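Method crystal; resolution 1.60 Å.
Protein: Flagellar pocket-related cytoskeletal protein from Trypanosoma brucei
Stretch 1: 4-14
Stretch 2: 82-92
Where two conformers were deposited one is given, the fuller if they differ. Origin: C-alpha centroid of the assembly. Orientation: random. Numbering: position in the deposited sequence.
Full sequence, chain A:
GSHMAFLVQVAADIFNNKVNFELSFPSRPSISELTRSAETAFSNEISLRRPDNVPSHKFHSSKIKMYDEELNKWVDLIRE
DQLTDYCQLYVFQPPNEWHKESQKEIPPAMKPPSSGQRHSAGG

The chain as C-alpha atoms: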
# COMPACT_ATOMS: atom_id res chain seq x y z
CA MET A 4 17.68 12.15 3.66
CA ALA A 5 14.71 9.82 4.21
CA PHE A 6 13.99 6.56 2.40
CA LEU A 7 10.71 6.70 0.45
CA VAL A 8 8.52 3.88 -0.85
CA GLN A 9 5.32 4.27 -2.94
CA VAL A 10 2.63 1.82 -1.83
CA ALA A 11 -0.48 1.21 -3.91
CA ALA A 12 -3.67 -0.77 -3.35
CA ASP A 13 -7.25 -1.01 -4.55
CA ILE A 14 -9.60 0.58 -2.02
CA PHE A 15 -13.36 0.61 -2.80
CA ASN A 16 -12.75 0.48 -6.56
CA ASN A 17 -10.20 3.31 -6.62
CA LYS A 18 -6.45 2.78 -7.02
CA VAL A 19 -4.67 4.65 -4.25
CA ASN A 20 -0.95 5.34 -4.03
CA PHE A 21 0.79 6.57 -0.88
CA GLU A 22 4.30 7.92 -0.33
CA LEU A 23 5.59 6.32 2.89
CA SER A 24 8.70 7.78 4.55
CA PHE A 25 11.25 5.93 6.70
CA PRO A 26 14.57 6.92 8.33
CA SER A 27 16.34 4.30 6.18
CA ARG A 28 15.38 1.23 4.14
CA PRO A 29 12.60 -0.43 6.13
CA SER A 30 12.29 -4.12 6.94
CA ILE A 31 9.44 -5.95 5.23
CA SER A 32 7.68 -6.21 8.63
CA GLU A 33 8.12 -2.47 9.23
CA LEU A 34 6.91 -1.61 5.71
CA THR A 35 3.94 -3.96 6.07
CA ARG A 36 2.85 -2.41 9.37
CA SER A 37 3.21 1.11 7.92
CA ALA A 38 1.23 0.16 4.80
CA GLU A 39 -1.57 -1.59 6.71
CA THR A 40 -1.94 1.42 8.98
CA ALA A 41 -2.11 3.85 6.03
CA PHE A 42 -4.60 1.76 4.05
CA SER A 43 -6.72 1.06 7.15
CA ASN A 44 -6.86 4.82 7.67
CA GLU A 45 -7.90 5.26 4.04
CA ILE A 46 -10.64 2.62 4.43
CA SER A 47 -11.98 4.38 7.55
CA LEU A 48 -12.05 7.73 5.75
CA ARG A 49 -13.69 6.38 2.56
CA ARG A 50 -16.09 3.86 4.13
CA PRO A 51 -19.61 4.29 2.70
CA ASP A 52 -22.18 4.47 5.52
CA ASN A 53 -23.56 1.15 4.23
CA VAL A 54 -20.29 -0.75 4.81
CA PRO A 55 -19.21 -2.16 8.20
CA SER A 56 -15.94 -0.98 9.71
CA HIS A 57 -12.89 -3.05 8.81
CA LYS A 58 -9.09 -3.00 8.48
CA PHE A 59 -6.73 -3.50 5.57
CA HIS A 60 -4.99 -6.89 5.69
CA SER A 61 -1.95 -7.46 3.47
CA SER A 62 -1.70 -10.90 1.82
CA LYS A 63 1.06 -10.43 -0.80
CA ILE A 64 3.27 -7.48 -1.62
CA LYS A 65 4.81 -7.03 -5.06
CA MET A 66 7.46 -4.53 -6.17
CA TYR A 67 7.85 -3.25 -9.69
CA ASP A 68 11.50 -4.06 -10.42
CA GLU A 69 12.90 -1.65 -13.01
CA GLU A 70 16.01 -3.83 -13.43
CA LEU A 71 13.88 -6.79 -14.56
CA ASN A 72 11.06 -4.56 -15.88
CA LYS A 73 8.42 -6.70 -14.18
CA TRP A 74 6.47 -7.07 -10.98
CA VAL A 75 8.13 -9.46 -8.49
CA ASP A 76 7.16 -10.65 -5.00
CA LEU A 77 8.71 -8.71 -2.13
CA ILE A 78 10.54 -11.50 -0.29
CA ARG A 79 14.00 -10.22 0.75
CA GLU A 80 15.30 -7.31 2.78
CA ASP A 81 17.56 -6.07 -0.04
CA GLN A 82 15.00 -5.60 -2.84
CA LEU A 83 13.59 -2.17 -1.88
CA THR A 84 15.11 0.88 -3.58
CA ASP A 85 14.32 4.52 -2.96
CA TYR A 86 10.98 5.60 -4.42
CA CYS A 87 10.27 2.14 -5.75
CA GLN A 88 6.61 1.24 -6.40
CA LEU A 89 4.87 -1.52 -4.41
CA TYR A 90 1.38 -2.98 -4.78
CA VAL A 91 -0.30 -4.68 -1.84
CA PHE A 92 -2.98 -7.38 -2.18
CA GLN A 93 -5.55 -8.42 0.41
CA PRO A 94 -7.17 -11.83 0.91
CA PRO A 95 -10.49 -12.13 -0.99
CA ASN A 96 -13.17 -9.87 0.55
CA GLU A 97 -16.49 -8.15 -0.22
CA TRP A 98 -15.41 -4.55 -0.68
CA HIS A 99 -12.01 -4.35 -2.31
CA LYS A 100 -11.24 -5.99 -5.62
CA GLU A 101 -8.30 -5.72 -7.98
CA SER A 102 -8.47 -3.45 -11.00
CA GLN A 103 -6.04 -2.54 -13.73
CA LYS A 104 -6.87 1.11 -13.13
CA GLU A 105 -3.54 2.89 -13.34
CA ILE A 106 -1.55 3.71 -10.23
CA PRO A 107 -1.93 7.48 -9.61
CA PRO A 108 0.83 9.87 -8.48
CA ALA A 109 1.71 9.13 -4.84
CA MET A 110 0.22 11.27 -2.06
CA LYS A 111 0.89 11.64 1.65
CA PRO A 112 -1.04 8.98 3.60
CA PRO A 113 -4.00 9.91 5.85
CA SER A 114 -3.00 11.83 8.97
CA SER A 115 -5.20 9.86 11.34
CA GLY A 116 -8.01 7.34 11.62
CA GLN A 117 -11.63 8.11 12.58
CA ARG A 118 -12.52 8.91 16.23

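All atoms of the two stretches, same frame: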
# COMPACT_ATOMS: atom_id res chain seq x y z
N MET A 4 17.91 11.82 2.25
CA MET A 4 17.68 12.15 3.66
C MET A 4 16.75 11.13 4.34
O MET A 4 17.09 10.57 5.38
CB MET A 4 17.11 13.56 3.80
CG MET A 4 17.18 14.13 5.21
SD MET A 4 16.43 15.77 5.24
CE MET A 4 14.71 15.29 4.99
N ALA A 5 15.59 10.89 3.74
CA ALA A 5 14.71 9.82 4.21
C ALA A 5 14.60 8.80 3.09
O ALA A 5 14.93 9.12 1.94
CB ALA A 5 13.34 10.37 4.56
N PHE A 6 14.18 7.59 3.41
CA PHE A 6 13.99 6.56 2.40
C PHE A 6 12.49 6.47 2.11
O PHE A 6 11.69 6.19 3.01
CB PHE A 6 14.49 5.22 2.95
CG PHE A 6 14.54 4.12 1.93
CD1 PHE A 6 13.39 3.44 1.55
CD2 PHE A 6 15.76 3.76 1.35
CE1 PHE A 6 13.44 2.42 0.61
CE2 PHE A 6 15.82 2.72 0.41
CZ PHE A 6 14.65 2.05 0.04
N LEU A 7 12.12 6.65 0.83
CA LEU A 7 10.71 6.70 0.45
C LEU A 7 10.33 5.43 -0.29
O LEU A 7 11.15 4.87 -1.03
CB LEU A 7 10.42 7.90 -0.46
CG LEU A 7 10.88 9.21 0.21
CD1 LEU A 7 10.82 10.39 -0.75
CD2 LEU A 7 10.04 9.47 1.40
N VAL A 8 9.10 4.98 -0.07
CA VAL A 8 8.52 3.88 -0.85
C VAL A 8 7.11 4.29 -1.27
O VAL A 8 6.38 4.85 -0.47
CB VAL A 8 8.43 2.59 -0.00
CG1 VAL A 8 7.89 1.45 -0.85
CG2 VAL A 8 9.81 2.23 0.57
N GLN A 9 6.72 4.04 -2.52
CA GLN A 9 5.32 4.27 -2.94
C GLN A 9 4.56 2.98 -2.75
O GLN A 9 5.02 1.93 -3.20
CB GLN A 9 5.26 4.64 -4.42
CG GLN A 9 6.08 5.86 -4.81
CD GLN A 9 6.04 6.09 -6.31
OE1 GLN A 9 5.04 6.59 -6.84
NE2 GLN A 9 7.10 5.67 -7.00
N VAL A 10 3.42 3.03 -2.05
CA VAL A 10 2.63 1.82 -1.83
C VAL A 10 1.21 2.01 -2.38
O VAL A 10 0.50 2.95 -1.99
CB VAL A 10 2.60 1.45 -0.34
CG1 VAL A 10 2.13 0.04 -0.18
CG2 VAL A 10 4.00 1.58 0.25
N ALA A 11 0.82 1.13 -3.29
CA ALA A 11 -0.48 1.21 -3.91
C ALA A 11 -1.37 0.04 -3.53
O ALA A 11 -0.88 -1.05 -3.18
CB ALA A 11 -0.34 1.30 -5.44
N ALA A 12 -2.68 0.28 -3.57
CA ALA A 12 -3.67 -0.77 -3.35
C ALA A 12 -5.00 -0.36 -3.97
O ALA A 12 -5.22 0.81 -4.28
CB ALA A 12 -3.85 -1.06 -1.85
N ASP A 13 -5.89 -1.34 -4.13
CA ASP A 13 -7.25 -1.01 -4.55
C ASP A 13 -8.18 -0.88 -3.36
O ASP A 13 -8.41 -1.85 -2.64
CB ASP A 13 -7.76 -2.04 -5.56
CG ASP A 13 -7.15 -1.83 -6.93
OD1 ASP A 13 -7.48 -0.81 -7.56
OD2 ASP A 13 -6.33 -2.66 -7.37
N ILE A 14 -8.69 0.33 -3.15
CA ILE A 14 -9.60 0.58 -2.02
C ILE A 14 -10.95 1.09 -2.54
O ILE A 14 -11.04 2.16 -3.15
CB ILE A 14 -8.99 1.61 -1.04
CG1 ILE A 14 -7.55 1.23 -0.63
CG2 ILE A 14 -9.91 1.81 0.16
CD1 ILE A 14 -7.40 0.04 0.32
N GLN A 82 15.67 -5.89 -1.57
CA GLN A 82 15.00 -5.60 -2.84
C GLN A 82 14.57 -4.13 -2.96
O GLN A 82 14.68 -3.53 -4.03
CB GLN A 82 13.77 -6.49 -3.02
CG GLN A 82 14.05 -7.93 -3.43
CD GLN A 82 12.77 -8.72 -3.54
OE1 GLN A 82 12.30 -9.28 -2.55
NE2 GLN A 82 12.18 -8.73 -4.74
N LEU A 83 14.08 -3.56 -1.86
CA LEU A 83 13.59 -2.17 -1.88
C LEU A 83 14.66 -1.16 -2.30
O LEU A 83 15.82 -1.22 -1.84
CB LEU A 83 13.02 -1.78 -0.50
CG LEU A 83 11.78 -2.55 -0.03
CD1 LEU A 83 11.44 -2.14 1.41
CD2 LEU A 83 10.58 -2.33 -0.96
N THR A 84 14.28 -0.26 -3.20
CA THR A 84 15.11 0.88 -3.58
C THR A 84 14.32 2.14 -3.36
O THR A 84 13.08 2.11 -3.31
CB THR A 84 15.59 0.80 -5.04
OG1 THR A 84 14.46 0.70 -5.92
CG2 THR A 84 16.50 -0.40 -5.23
N ASP A 85 15.01 3.27 -3.23
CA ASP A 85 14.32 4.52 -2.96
C ASP A 85 13.32 4.89 -4.05
O ASP A 85 13.65 4.90 -5.25
CB ASP A 85 15.30 5.68 -2.76
CG ASP A 85 14.58 6.97 -2.37
OD1 ASP A 85 14.19 7.11 -1.19
OD2 ASP A 85 14.35 7.84 -3.25
N TYR A 86 12.11 5.18 -3.61
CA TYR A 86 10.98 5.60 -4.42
C TYR A 86 10.49 4.50 -5.33
O TYR A 86 9.77 4.77 -6.29
CB TYR A 86 11.26 6.92 -5.18
CG TYR A 86 10.03 7.80 -5.19
CD1 TYR A 86 9.26 7.94 -6.33
CD2 TYR A 86 9.63 8.47 -4.04
CE1 TYR A 86 8.12 8.74 -6.33
CE2 TYR A 86 8.49 9.27 -4.03
CZ TYR A 86 7.75 9.40 -5.18
OH TYR A 86 6.61 10.19 -5.17
N CYS A 87 10.83 3.26 -5.01
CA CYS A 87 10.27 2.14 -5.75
C CYS A 87 8.75 2.06 -5.53
O CYS A 87 8.22 2.63 -4.57
CB CYS A 87 10.96 0.83 -5.39
SG CYS A 87 10.56 0.12 -3.77
N GLN A 88 8.05 1.41 -6.46
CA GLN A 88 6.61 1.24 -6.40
C GLN A 88 6.22 -0.17 -5.96
O GLN A 88 6.64 -1.15 -6.58
CB GLN A 88 5.99 1.51 -7.78
CG GLN A 88 4.46 1.38 -7.76
CD GLN A 88 3.80 2.54 -7.05
OE1 GLN A 88 3.93 3.71 -7.47
NE2 GLN A 88 3.12 2.24 -5.95
N LEU A 89 5.43 -0.26 -4.90
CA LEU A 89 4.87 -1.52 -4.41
C LEU A 89 3.36 -1.58 -4.64
O LEU A 89 2.68 -0.55 -4.70
CB LEU A 89 5.13 -1.68 -2.90
CG LEU A 89 6.56 -1.55 -2.38
CD1 LEU A 89 6.59 -1.86 -0.89
CD2 LEU A 89 7.48 -2.48 -3.14
N TYR A 90 2.83 -2.79 -4.78
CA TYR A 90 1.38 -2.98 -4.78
C TYR A 90 1.04 -4.03 -3.73
O TYR A 90 1.69 -5.07 -3.66
CB TYR A 90 0.88 -3.44 -6.14
CG TYR A 90 -0.62 -3.61 -6.19
CD1 TYR A 90 -1.45 -2.53 -6.46
CD2 TYR A 90 -1.20 -4.84 -5.95
CE1 TYR A 90 -2.84 -2.69 -6.50
CE2 TYR A 90 -2.57 -5.00 -6.01
CZ TYR A 90 -3.38 -3.93 -6.28
OH TYR A 90 -4.75 -4.12 -6.31
N VAL A 91 0.02 -3.77 -2.93
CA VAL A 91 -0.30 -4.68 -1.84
C VAL A 91 -1.67 -5.32 -2.05
O VAL A 91 -2.68 -4.60 -2.21
CB VAL A 91 -0.26 -3.95 -0.49
CG1 VAL A 91 -0.45 -4.95 0.66
CG2 VAL A 91 1.06 -3.24 -0.33
N PHE A 92 -1.71 -6.66 -2.07
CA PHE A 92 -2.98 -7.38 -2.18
C PHE A 92 -3.56 -7.62 -0.79
O PHE A 92 -2.85 -7.56 0.23
CB PHE A 92 -2.77 -8.75 -2.85
CG PHE A 92 -2.38 -8.67 -4.30
CD1 PHE A 92 -3.33 -8.83 -5.29
CD2 PHE A 92 -1.05 -8.45 -4.68
CE1 PHE A 92 -2.99 -8.75 -6.63
CE2 PHE A 92 -0.70 -8.38 -6.02
CZ PHE A 92 -1.66 -8.53 -6.99
O HOH W 1 14.37 9.77 -0.69
O HOH W 2 -5.18 -4.04 -3.24

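Two segments more than seventy residues apart in sequence join as neighbouring parallel β-strands, held by a regular backbone ladder that side chains extend at both ends.

The ladder is carried by Gln9 and Ala11, each of which bonds to the residues before and after its partner, as parallel pairing requires. Gln9 N donates to Cys87 O (2.9 Å) and Gln9 O accepts from Leu89 N (2.8 Å); two residues on, Ala11 N donates to Leu89 O and Ala11 O accepts from Val91 N, both at 2.9 Å. Tyr90 CA also approaches Ala11 O at 3.4 Å in a CA-H...O contact.

Ahead of the regular pairing, at a type II turn from Thr84 to Cys87, closed by Cys87 N to Thr84 O (3.0 Å), the arrangement is mixed. Tyr86 N still reaches Leu7 O (2.8 Å), but Leu7 N is met by a side chain, Asp85 OD1 (2.9 Å, nearly linear). A short carboxylate suits this place because it supplies an acceptor where no strand carbonyl does. A water donates to both Asp85 OD1 (2.7 Å) and Ala5 O (2.8 Å), carrying the link two residues further back, to Ala5. Asp85 CA also lies over a face of the Phe6 ring, while Leu83 O sits at its edge.

The side chains divide between two faces. On one, Val8, Val10 and Leu89 are buried and apolar: Val8 CG1 packs on Leu89 CD1 at 3.6 Å, and Val10 CG1 meets Val91 CG2 at 3.5 Å. Branched aliphatic residues fill this space without leaving polar groups unpaired.

The face bearing Gln9, Ala11, Gln88 and Tyr90 is more polar. Gln9 loses the most surface to the partner stretch. Its long chain lays CG over a face of the Tyr86 ring, 3.9 Å from the centroid, while NE2 donates to Tyr86 O (2.9 Å); one residue thus offers both a methylene for the aromatic ring and an amide for the turn's carbonyl. Gln88 folds along its own strand, NE2 donating to Leu89 O (3.1 Å). The small side chain of Ala11 lies between these larger neighbours, with CB 3.6 Å from Gln88 NE2 and 4.1 Å from Tyr90 CD1.

At the far end, Tyr90 extends past Ala12 so that its OH donates to Asp13 OD2 in a very short hydrogen bond of 2.4 Å. A second water accepts from Asp13 N (2.9 Å) and donates to Val91 O (2.8 Å) and Tyr90 OH (3.1 Å), bridging backbone groups that do not bond directly. Together the stretches bury 904 Å².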